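Local coordinates for proximal thread matrix protein 1 (Mytilus galloprovincialis, PDB 4CN9) that is a collagen-binding matrix protein of the mussel byssus, built from two von Willebrand factor type A domains and binding zinc, at residues Leu146-Arg150 with Glu186-Leu190; Thr301-Arg305 with Pro330-Gly334; Asp282-Arg286 with Met430-Val434; Thr295-Val299 with Phe310-Asp314. The contacts are given in a common frame with arbitrary orientation. Residues are numbered along the deposited sequence.

Contact 1 of 4, residues Leu146-Arg150 with Glu186-Leu190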
loop_
_atom_site.group_PDB
_atom_site.type_symbol
_atom_site.label_atom_id
_atom_site.label_comp_id
_atom_site.label_asym_id
_atom_site.label_seq_id
_atom_site.Cartn_x
_atom_site.Cartn_y
_atom_site.Cartn_z
ATOM N N LEU A 146 -5.918 -13.316 9.660
ATOM C CA LEU A 146 -4.879 -13.144 8.649
ATOM C C LEU A 146 -3.918 -14.339 8.612
ATOM O O LEU A 146 -3.491 -14.761 7.547
ATOM C CB LEU A 146 -4.103 -11.849 8.901
ATOM C CG LEU A 146 -4.909 -10.567 8.683
ATOM C CD1 LEU A 146 -4.190 -9.343 9.246
ATOM C CD2 LEU A 146 -5.207 -10.378 7.210
ATOM N N LYS A 147 -3.588 -14.859 9.788
ATOM C CA LYS A 147 -2.723 -16.030 9.922
ATOM C C LYS A 147 -3.380 -17.242 9.278
ATOM O O LYS A 147 -2.759 -17.974 8.497
ATOM C CB LYS A 147 -2.481 -16.301 11.405
ATOM C CG LYS A 147 -1.583 -17.499 11.709
ATOM C CD LYS A 147 -1.489 -17.709 13.224
ATOM C CE LYS A 147 -1.023 -19.107 13.573
ATOM N NZ LYS A 147 0.403 -19.294 13.229
ATOM N N HIS A 148 -4.647 -17.459 9.606
ATOM C CA HIS A 148 -5.397 -18.569 9.017
ATOM C C HIS A 148 -5.412 -18.489 7.479
ATOM O O HIS A 148 -5.254 -19.498 6.773
ATOM C CB HIS A 148 -6.818 -18.565 9.583
ATOM C CG HIS A 148 -7.675 -19.688 9.088
ATOM N ND1 HIS A 148 -7.809 -20.879 9.769
ATOM C CD2 HIS A 148 -8.448 -19.801 7.980
ATOM C CE1 HIS A 148 -8.635 -21.672 9.110
ATOM N NE2 HIS A 148 -9.037 -21.043 8.020
ATOM N N VAL A 149 -5.591 -17.279 6.956
ATOM C CA VAL A 149 -5.612 -17.071 5.511
ATOM C C VAL A 149 -4.250 -17.411 4.883
ATOM O O VAL A 149 -4.178 -18.101 3.870
ATOM C CB VAL A 149 -6.059 -15.628 5.162
ATOM C CG1 VAL A 149 -5.775 -15.313 3.710
ATOM C CG2 VAL A 149 -7.552 -15.448 5.472
ATOM N N ARG A 150 -3.172 -16.949 5.500
ATOM C CA ARG A 150 -1.835 -17.273 5.001
ATOM C C ARG A 150 -1.536 -18.784 5.044
ATOM O O ARG A 150 -1.028 -19.348 4.084
ATOM C CB ARG A 150 -0.776 -16.521 5.805
ATOM C CG ARG A 150 0.649 -16.824 5.354
ATOM C CD ARG A 150 1.675 -16.028 6.146
ATOM N NE ARG A 150 1.462 -16.091 7.592
ATOM C CZ ARG A 150 1.949 -17.034 8.402
ATOM N NH1 ARG A 150 2.681 -18.029 7.921
ATOM N NH2 ARG A 150 1.702 -16.979 9.706
ATOM N N GLU A 186 1.113 -10.502 11.379
ATOM C CA GLU A 186 0.472 -11.439 10.454
ATOM C C GLU A 186 0.215 -10.820 9.070
ATOM O O GLU A 186 0.324 -11.496 8.038
ATOM C CB GLU A 186 -0.828 -11.981 11.049
ATOM C CG GLU A 186 -0.636 -12.773 12.335
ATOM C CD GLU A 186 0.356 -13.936 12.179
ATOM O OE1 GLU A 186 0.462 -14.494 11.072
ATOM O OE2 GLU A 186 1.026 -14.277 13.175
ATOM N N ALA A 187 -0.141 -9.542 9.043
ATOM C CA ALA A 187 -0.388 -8.856 7.775
ATOM C C ALA A 187 0.911 -8.729 6.969
ATOM O O ALA A 187 0.919 -8.865 5.746
ATOM C CB ALA A 187 -0.996 -7.476 8.038
ATOM N N HIS A 188 2.013 -8.474 7.671
ATOM C CA HIS A 188 3.335 -8.424 7.048
ATOM C C HIS A 188 3.696 -9.757 6.374
ATOM O O HIS A 188 4.093 -9.789 5.220
ATOM C CB HIS A 188 4.391 -8.059 8.103
ATOM C CG HIS A 188 5.799 -8.139 7.604
ATOM N ND1 HIS A 188 6.388 -7.128 6.875
ATOM C CD2 HIS A 188 6.736 -9.109 7.728
ATOM C CE1 HIS A 188 7.625 -7.471 6.568
ATOM N NE2 HIS A 188 7.860 -8.672 7.067
ATOM N N LYS A 189 3.532 -10.863 7.091
ATOM C CA LYS A 189 3.855 -12.171 6.515
ATOM C C LYS A 189 2.952 -12.481 5.324
ATOM O O LYS A 189 3.379 -13.027 4.306
ATOM C CB LYS A 189 3.717 -13.263 7.567
ATOM C CG LYS A 189 4.711 -13.178 8.706
ATOM C CD LYS A 189 4.429 -14.323 9.676
ATOM C CE LYS A 189 5.414 -14.390 10.804
ATOM N NZ LYS A 189 5.076 -15.498 11.757
ATOM N N LEU A 190 1.686 -12.114 5.439
ATOM C CA LEU A 190 0.748 -12.408 4.367
ATOM C C LEU A 190 1.132 -11.647 3.106
ATOM O O LEU A 190 1.248 -12.218 2.016
ATOM C CB LEU A 190 -0.679 -12.066 4.828
ATOM C CG LEU A 190 -1.825 -12.398 3.884
ATOM C CD1 LEU A 190 -1.845 -13.886 3.514
ATOM C CD2 LEU A 190 -3.151 -11.969 4.528
HETATM O O HOH W 1 -0.292 -14.159 8.079
#
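R150 and E186 form a salt bridge between two neighbouring helices. NH2 of R150 donates to OE1 of E186 at 3.1 Å, nearly in line. Water 1 adds a second link: water 1 accepts from NE of R150 at 2.7 Å and lies 2.7 Å from the O of E186. K189 covers one face of the R150 guanidinium, and its CB is 3.6 Å from NE of R150. K147 brings its CB to 3.5 Å from OE1 of E186, but its amine turns away to E151. The segments belong to helices 142-153 and 183-192 of the first von Willebrand factor type A domain. These pack side by side against the central sheet. The segment axes run nearly parallel, at 22°, and approach to 9.0 Å. Below the polar edge the contact is apolar. CD2 of L146 meets CD2 of L190 at 3.7 Å, and CD1 of L146 lies 3.9 Å from CB of A187. L146 and V149 continue onto strand 54-61, while A187 touches I214.

Contact 2 of 4, residues Thr301-Arg305 with Pro330-Gly334; sequences TFADR and PSIIG
In the second von Willebrand factor type A domain, the end of strand 295-302 meets the loop between helices 318-327 and 338-349. This is the C-terminal edge of the parallel strands, where metal-site loops typically lie in this fold. S331 bonds there to A261 through the backbone, and O of I333 weakly to S262. Residues 301-302 are extended; A303 (phi/psi -139°/-111°) breaks the strand. S331 (-82°/161°), I332 (-92°/-1°) and I333 (-90°/137°) shape the loop. The nearest CA atoms, of A303 and I333, are 6.4 Å apart. No hydrogen bond joins the segments, and 152 Å² is buried. CB of A303 points toward the loop and lies 3.6 Å from CB of S331. S331 is t; its OG accepts from N of I333 at 3.0 Å, an ST turn. N of A303 donates to O of R305 at 2.8 Å. F302 is p; its CB points away from the loop and its ring touches I338. D304 is p and I333 m, m, so OD1 of D304 lies 3.8 Å from CG1 of I333.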
loop_
_atom_site.group_PDB
_atom_site.type_symbol
_atom_site.label_atom_id
_atom_site.label_comp_id
_atom_site.label_asym_id
_atom_site.label_seq_id
_atom_site.Cartn_x
_atom_site.Cartn_y
_atom_site.Cartn_z
ATOM N N THR A 301 15.131 19.506 -2.413
ATOM C CA THR A 301 15.771 19.465 -1.115
ATOM C C THR A 301 15.039 20.368 -0.129
ATOM O O THR A 301 14.323 21.304 -0.533
ATOM C CB THR A 301 17.251 19.874 -1.192
ATOM O OG1 THR A 301 17.360 21.180 -1.749
ATOM C CG2 THR A 301 18.027 18.907 -2.054
ATOM N N PHE A 302 15.217 20.082 1.158
ATOM C CA PHE A 302 14.607 20.892 2.207
ATOM C C PHE A 302 15.558 21.155 3.365
ATOM O O PHE A 302 16.381 20.319 3.711
ATOM C CB PHE A 302 13.284 20.295 2.695
ATOM C CG PHE A 302 13.382 18.873 3.174
ATOM C CD1 PHE A 302 13.689 18.596 4.499
ATOM C CD2 PHE A 302 13.138 17.815 2.311
ATOM C CE1 PHE A 302 13.775 17.293 4.951
ATOM C CE2 PHE A 302 13.218 16.503 2.750
ATOM C CZ PHE A 302 13.544 16.238 4.066
ATOM N N ALA A 303 15.474 22.369 3.898
ATOM C CA ALA A 303 16.171 22.740 5.120
ATOM C C ALA A 303 15.153 23.572 5.880
ATOM O O ALA A 303 14.148 23.032 6.311
ATOM C CB ALA A 303 17.439 23.501 4.821
ATOM N N ASP A 304 15.349 24.874 6.026
ATOM C CA ASP A 304 14.263 25.675 6.610
ATOM C C ASP A 304 13.065 25.749 5.667
ATOM O O ASP A 304 11.925 25.830 6.112
ATOM C CB ASP A 304 14.723 27.085 6.975
ATOM C CG ASP A 304 15.420 27.773 5.849
ATOM O OD1 ASP A 304 16.187 27.102 5.106
ATOM O OD2 ASP A 304 15.176 28.989 5.691
ATOM N N ARG A 305 13.329 25.730 4.360
ATOM C CA ARG A 305 12.261 25.751 3.354
ATOM C C ARG A 305 12.622 24.727 2.294
ATOM O O ARG A 305 13.516 23.920 2.531
ATOM C CB ARG A 305 12.118 27.156 2.748
ATOM C CG ARG A 305 11.633 28.227 3.745
ATOM C CD ARG A 305 10.197 27.992 4.184
ATOM N NE ARG A 305 9.691 29.042 5.093
ATOM C CZ ARG A 305 9.707 28.986 6.429
ATOM N NH1 ARG A 305 10.226 27.944 7.063
ATOM N NH2 ARG A 305 9.202 29.988 7.141
ATOM N N PRO A 330 24.550 21.713 0.461
ATOM C CA PRO A 330 23.710 21.770 1.660
ATOM C C PRO A 330 23.518 23.194 2.154
ATOM O O PRO A 330 24.284 24.084 1.810
ATOM C CB PRO A 330 24.483 20.937 2.678
ATOM C CG PRO A 330 25.914 20.994 2.220
ATOM C CD PRO A 330 25.911 21.218 0.740
ATOM N N SER A 331 22.482 23.398 2.952
ATOM C CA SER A 331 22.200 24.685 3.550
ATOM C C SER A 331 23.049 24.881 4.802
ATOM O O SER A 331 23.546 23.922 5.384
ATOM C CB SER A 331 20.715 24.749 3.907
ATOM O OG SER A 331 20.398 25.957 4.563
ATOM N N ILE A 332 23.206 26.122 5.237
ATOM C CA ILE A 332 23.864 26.362 6.517
ATOM C C ILE A 332 22.837 26.418 7.657
ATOM O O ILE A 332 23.195 26.576 8.819
ATOM C CB ILE A 332 24.751 27.635 6.484
ATOM C CG1 ILE A 332 23.934 28.872 6.117
ATOM C CG2 ILE A 332 25.879 27.453 5.483
ATOM C CD1 ILE A 332 24.726 30.163 6.201
ATOM N N ILE A 333 21.559 26.266 7.319
ATOM C CA ILE A 333 20.492 26.255 8.316
ATOM C C ILE A 333 20.239 24.838 8.796
ATOM O O ILE A 333 20.192 23.907 7.993
ATOM C CB ILE A 333 19.162 26.779 7.730
ATOM C CG1 ILE A 333 19.393 28.073 6.945
ATOM C CG2 ILE A 333 18.119 26.968 8.835
ATOM C CD1 ILE A 333 19.894 29.218 7.786
ATOM N N GLY A 334 20.071 24.680 10.101
ATOM C CA GLY A 334 19.764 23.386 10.682
ATOM C C GLY A 334 18.291 23.257 11.039
ATOM O O GLY A 334 17.918 23.248 12.207
#

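Contact 3 of 4, residues Asp282-Arg286 with Met430-Val434; sequences DIVDR and MEDVV
This is a helix-helix contact in the second von Willebrand factor type A domain. The C-terminal end of helix 272-285 packs against the start of helix 430-437, the last helix of the domain. Residues 282-284 and 430-434 are helical; R286 follows with phi -83° and psi -9°. The nearest CA atoms are those of I283 and V434, 6.3 Å apart. I283 takes the m, t rotamer, which brings its end closer to the other helix. CG1 of I283 lies 4.0 Å from SD of M430 and 4.2 Å from CG2 of V434. CD1 of I283 lies 4.1 Å from CG1 of V433. M430 is t, p, p, and its CE reaches 3.5 Å from CB of D282. The solvent side is closed by a bidentate salt bridge, with two hydrogen bonds. R286 is m, m, m, with chi4 -95°, and E431 is m, m, so its carboxylate turns back to the arginine. NH1 of R286 donates to OE2 of E431 at 2.8 Å, and NH2 of R286 to OE1 of E431, also at 2.8 Å. CG1 of V434 sits over one face of the guanidinium, 4.0 Å from NH2 of R286. Below, I283 rests on F257 of strand 253-260, and V433 on F418 of strand 417-420. Helices lying side by side over a central mixed sheet are characteristic of the Rossmann-like von Willebrand factor type A fold.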
loop_
_atom_site.group_PDB
_atom_site.type_symbol
_atom_site.label_atom_id
_atom_site.label_comp_id
_atom_site.label_asym_id
_atom_site.label_seq_id
_atom_site.Cartn_x
_atom_site.Cartn_y
_atom_site.Cartn_z
ATOM N N ASP A 282 23.092 5.429 -6.679
ATOM C CA ASP A 282 23.017 3.981 -6.826
ATOM C C ASP A 282 21.615 3.530 -7.234
ATOM O O ASP A 282 21.457 2.620 -8.042
ATOM C CB ASP A 282 23.462 3.259 -5.549
ATOM C CG ASP A 282 24.973 3.356 -5.312
ATOM O OD1 ASP A 282 25.688 3.813 -6.221
ATOM O OD2 ASP A 282 25.443 2.981 -4.213
ATOM N N ILE A 283 20.596 4.200 -6.706
ATOM C CA ILE A 283 19.217 3.919 -7.085
ATOM C C ILE A 283 18.974 4.242 -8.546
ATOM O O ILE A 283 18.367 3.456 -9.282
ATOM C CB ILE A 283 18.241 4.698 -6.171
ATOM C CG1 ILE A 283 18.312 4.097 -4.767
ATOM C CG2 ILE A 283 16.808 4.663 -6.722
ATOM C CD1 ILE A 283 17.615 4.903 -3.733
ATOM N N VAL A 284 19.466 5.393 -8.990
ATOM C CA VAL A 284 19.331 5.772 -10.389
ATOM C C VAL A 284 19.901 4.683 -11.305
ATOM O O VAL A 284 19.303 4.331 -12.327
ATOM C CB VAL A 284 20.000 7.137 -10.663
ATOM C CG1 VAL A 284 20.129 7.395 -12.145
ATOM C CG2 VAL A 284 19.190 8.261 -9.987
ATOM N N ASP A 285 21.065 4.161 -10.934
ATOM C CA ASP A 285 21.743 3.145 -11.742
ATOM C C ASP A 285 20.968 1.839 -11.876
ATOM O O ASP A 285 21.253 1.049 -12.768
ATOM C CB ASP A 285 23.138 2.849 -11.175
ATOM C CG ASP A 285 24.178 3.852 -11.632
ATOM O OD1 ASP A 285 23.974 4.506 -12.690
ATOM O OD2 ASP A 285 25.214 3.975 -10.937
ATOM N N ARG A 286 19.995 1.604 -11.002
ATOM C CA ARG A 286 19.233 0.366 -11.046
ATOM C C ARG A 286 18.092 0.409 -12.049
ATOM O O ARG A 286 17.476 -0.621 -12.330
ATOM C CB ARG A 286 18.711 0.006 -9.652
ATOM C CG ARG A 286 19.826 -0.193 -8.647
ATOM C CD ARG A 286 20.523 -1.519 -8.861
ATOM N NE ARG A 286 19.628 -2.619 -8.537
ATOM C CZ ARG A 286 19.591 -3.236 -7.363
ATOM N NH1 ARG A 286 20.419 -2.885 -6.388
ATOM N NH2 ARG A 286 18.728 -4.218 -7.171
ATOM N N MET A 430 19.129 -0.607 0.770
ATOM C CA MET A 430 19.137 -0.330 -0.661
ATOM C C MET A 430 18.244 -1.260 -1.488
ATOM O O MET A 430 17.449 -0.800 -2.309
ATOM C CB MET A 430 20.574 -0.436 -1.167
ATOM C CG MET A 430 20.714 -0.452 -2.658
ATOM S SD MET A 430 20.620 1.227 -3.238
ATOM C CE MET A 430 22.199 1.844 -2.603
ATOM N N GLU A 431 18.377 -2.568 -1.293
ATOM C CA GLU A 431 17.632 -3.513 -2.119
ATOM C C GLU A 431 16.134 -3.349 -1.911
ATOM O O GLU A 431 15.360 -3.347 -2.867
ATOM C CB GLU A 431 18.020 -4.962 -1.809
ATOM C CG GLU A 431 19.409 -5.345 -2.260
ATOM C CD GLU A 431 19.698 -4.906 -3.677
ATOM O OE1 GLU A 431 18.919 -5.267 -4.589
ATOM O OE2 GLU A 431 20.699 -4.182 -3.871
ATOM N N ASP A 432 15.729 -3.227 -0.654
ATOM C CA ASP A 432 14.324 -3.057 -0.334
ATOM C C ASP A 432 13.797 -1.743 -0.896
ATOM O O ASP A 432 12.675 -1.692 -1.395
ATOM C CB ASP A 432 14.097 -3.119 1.179
ATOM C CG ASP A 432 14.191 -4.533 1.725
ATOM O OD1 ASP A 432 14.015 -5.482 0.935
ATOM O OD2 ASP A 432 14.431 -4.691 2.945
ATOM N N VAL A 433 14.593 -0.684 -0.841
ATOM C CA VAL A 433 14.119 0.603 -1.361
ATOM C C VAL A 433 13.974 0.559 -2.876
ATOM O O VAL A 433 12.990 1.039 -3.405
ATOM C CB VAL A 433 14.983 1.795 -0.890
ATOM C CG1 VAL A 433 14.622 3.066 -1.642
ATOM C CG2 VAL A 433 14.806 1.997 0.612
ATOM N N VAL A 434 14.937 -0.052 -3.567
ATOM C CA VAL A 434 14.869 -0.219 -5.023
ATOM C C VAL A 434 13.615 -0.984 -5.472
ATOM O O VAL A 434 12.972 -0.597 -6.458
ATOM C CB VAL A 434 16.162 -0.899 -5.566
ATOM C CG1 VAL A 434 15.997 -1.348 -7.000
ATOM C CG2 VAL A 434 17.352 0.059 -5.448
#

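Contact 4 of 4, residues Thr295-Val299 with Phe310-Asp314; sequences TQFAV and FGLKD. With SO4 (sulfate ion), chain G.
The contact forms the base of the beta hairpin 295-302/306-310 at the edge of the mixed sheet in the second von Willebrand factor type A domain. The touching parts run 164° apart. V299 and F310 are a hydrogen-bonded antiparallel pair, with CA atoms 5.4 Å apart. N of V299 donates to O of F310 at 2.9 Å; the return bond from N of F310 to O of V299 is weak, at 3.3 Å. Both side chains share one face of the sheet; F310 is p with chi2 86°, V299 t. CB of V299 sits 4.0 Å from the centre of the F310 ring, over its face, a CH-pi contact. G311 to D314 form a type I turn, with L312 at -66°/-22° and K313 at -103°/1°; its bond from N of D314 to O of G311 is weak, 3.3 Å. CA of L312 makes a CA-H...O contact with O of F297 at 3.5 Å. Water 2 bridges N of F297 and O of L312, 2.9 Å from each. L312 is m, t; CD2 of L312 lies 3.9 Å from CB of A298. NZ of K313 (m, m, t, t) donates to OE1 of Q296 (m, t) at 2.8 Å. N of K313 donates at 3.0 Å to O2 of a sulfate, probably from the crystallisation liquor. V299 and F310 pack on I325 of helix 318-327, A298 and L312 on V349 of helix 338-349, across the sheet.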
loop_
_atom_site.group_PDB
_atom_site.type_symbol
_atom_site.label_atom_id
_atom_site.label_comp_id
_atom_site.label_asym_id
_atom_site.label_seq_id
_atom_site.Cartn_x
_atom_site.Cartn_y
_atom_site.Cartn_z
ATOM N N THR A 295 12.535 6.104 -17.309
ATOM C CA THR A 295 12.407 6.663 -15.974
ATOM C C THR A 295 12.954 8.078 -15.938
ATOM O O THR A 295 14.079 8.356 -16.378
ATOM C CB THR A 295 13.168 5.804 -14.973
ATOM O OG1 THR A 295 12.844 4.432 -15.211
ATOM C CG2 THR A 295 12.814 6.199 -13.526
ATOM N N GLN A 296 12.145 8.983 -15.415
ATOM C CA GLN A 296 12.569 10.360 -15.240
ATOM C C GLN A 296 12.773 10.594 -13.758
ATOM O O GLN A 296 12.072 10.005 -12.934
ATOM C CB GLN A 296 11.515 11.290 -15.809
ATOM C CG GLN A 296 11.466 11.249 -17.318
ATOM C CD GLN A 296 10.587 12.319 -17.920
ATOM O OE1 GLN A 296 10.990 12.992 -18.868
ATOM N NE2 GLN A 296 9.387 12.483 -17.381
ATOM N N PHE A 297 13.758 11.423 -13.428
ATOM C CA PHE A 297 14.081 11.728 -12.042
ATOM C C PHE A 297 14.013 13.232 -11.765
ATOM O O PHE A 297 14.237 14.036 -12.649
ATOM C CB PHE A 297 15.492 11.228 -11.716
ATOM C CG PHE A 297 15.571 9.747 -11.491
ATOM C CD1 PHE A 297 15.288 9.207 -10.255
ATOM C CD2 PHE A 297 15.928 8.898 -12.517
ATOM C CE1 PHE A 297 15.362 7.836 -10.036
ATOM C CE2 PHE A 297 16.006 7.531 -12.303
ATOM C CZ PHE A 297 15.710 7.001 -11.074
ATOM N N ALA A 298 13.712 13.596 -10.524
ATOM C CA ALA A 298 13.737 14.987 -10.086
ATOM C C ALA A 298 14.311 15.023 -8.667
ATOM O O ALA A 298 14.270 14.014 -7.950
ATOM C CB ALA A 298 12.324 15.567 -10.105
ATOM N N VAL A 299 14.851 16.169 -8.273
ATOM C CA VAL A 299 15.323 16.372 -6.905
ATOM C C VAL A 299 14.737 17.646 -6.289
ATOM O O VAL A 299 14.775 18.737 -6.893
ATOM C CB VAL A 299 16.864 16.448 -6.840
ATOM C CG1 VAL A 299 17.323 17.067 -5.516
ATOM C CG2 VAL A 299 17.471 15.070 -7.037
ATOM N N PHE A 310 16.124 20.085 -9.602
ATOM C CA PHE A 310 15.819 19.834 -10.997
ATOM C C PHE A 310 14.526 19.046 -11.137
ATOM O O PHE A 310 14.199 18.204 -10.294
ATOM C CB PHE A 310 16.994 19.169 -11.743
ATOM C CG PHE A 310 17.425 17.813 -11.202
ATOM C CD1 PHE A 310 16.803 16.644 -11.628
ATOM C CD2 PHE A 310 18.496 17.707 -10.322
ATOM C CE1 PHE A 310 17.244 15.400 -11.180
ATOM C CE2 PHE A 310 18.923 16.477 -9.869
ATOM C CZ PHE A 310 18.294 15.324 -10.293
ATOM N N GLY A 311 13.771 19.383 -12.178
ATOM C CA GLY A 311 12.525 18.716 -12.488
ATOM C C GLY A 311 12.756 17.522 -13.395
ATOM O O GLY A 311 13.887 17.256 -13.830
ATOM N N LEU A 312 11.662 16.835 -13.696
ATOM C CA LEU A 312 11.667 15.553 -14.396
ATOM C C LEU A 312 12.169 15.642 -15.840
ATOM O O LEU A 312 12.622 14.634 -16.419
ATOM C CB LEU A 312 10.239 14.980 -14.392
ATOM C CG LEU A 312 9.659 14.546 -13.039
ATOM C CD1 LEU A 312 8.169 14.377 -13.140
ATOM C CD2 LEU A 312 10.313 13.250 -12.565
ATOM N N LYS A 313 12.101 16.838 -16.422
ATOM C CA LYS A 313 12.430 17.004 -17.841
ATOM C C LYS A 313 13.806 17.613 -18.099
ATOM O O LYS A 313 14.185 17.819 -19.266
ATOM C CB LYS A 313 11.359 17.854 -18.516
ATOM C CG LYS A 313 10.054 17.121 -18.755
ATOM C CD LYS A 313 10.204 16.099 -19.875
ATOM C CE LYS A 313 8.924 15.283 -20.080
ATOM N NZ LYS A 313 9.213 13.992 -20.770
ATOM N N ASP A 314 14.559 17.899 -17.034
ATOM C CA ASP A 314 15.888 18.509 -17.182
ATOM C C ASP A 314 16.921 17.563 -17.812
ATOM O O ASP A 314 17.741 17.988 -18.630
ATOM C CB ASP A 314 16.443 18.980 -15.835
ATOM C CG ASP A 314 15.936 20.360 -15.433
ATOM O OD1 ASP A 314 15.258 21.034 -16.237
ATOM O OD2 ASP A 314 16.270 20.787 -14.316
HETATM S S SO4 G . 10.333 20.675 -15.246
HETATM O O1 SO4 G . 10.951 21.579 -14.278
HETATM O O2 SO4 G . 11.231 19.543 -15.515
HETATM O O3 SO4 G . 10.084 21.375 -16.501
HETATM O O4 SO4 G . 9.071 20.226 -14.669
HETATM O O HOH W 2 14.739 12.773 -15.830
#

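Overall arrangement
Contact 1 lies in the first von Willebrand factor type A domain and contacts 2, 3 and 4 in the second. Contact 1 closes before the others open along the chain. Its centre is about 28 Å from that of contact 3 and about 42 Å from that of contact 2. Contacts 2 and 4 share strand 295-302, at its two ends, with centres about 21 Å apart. Both fall between the two segments of contact 3, which joins helix 272-285 to the last helix of the domain. Contacts 3 and 4, with centres about 17 Å apart, touch through V284 and F297. Contact 3 thus joins parts far apart in sequence, contacts 2 and 4 parts closer together.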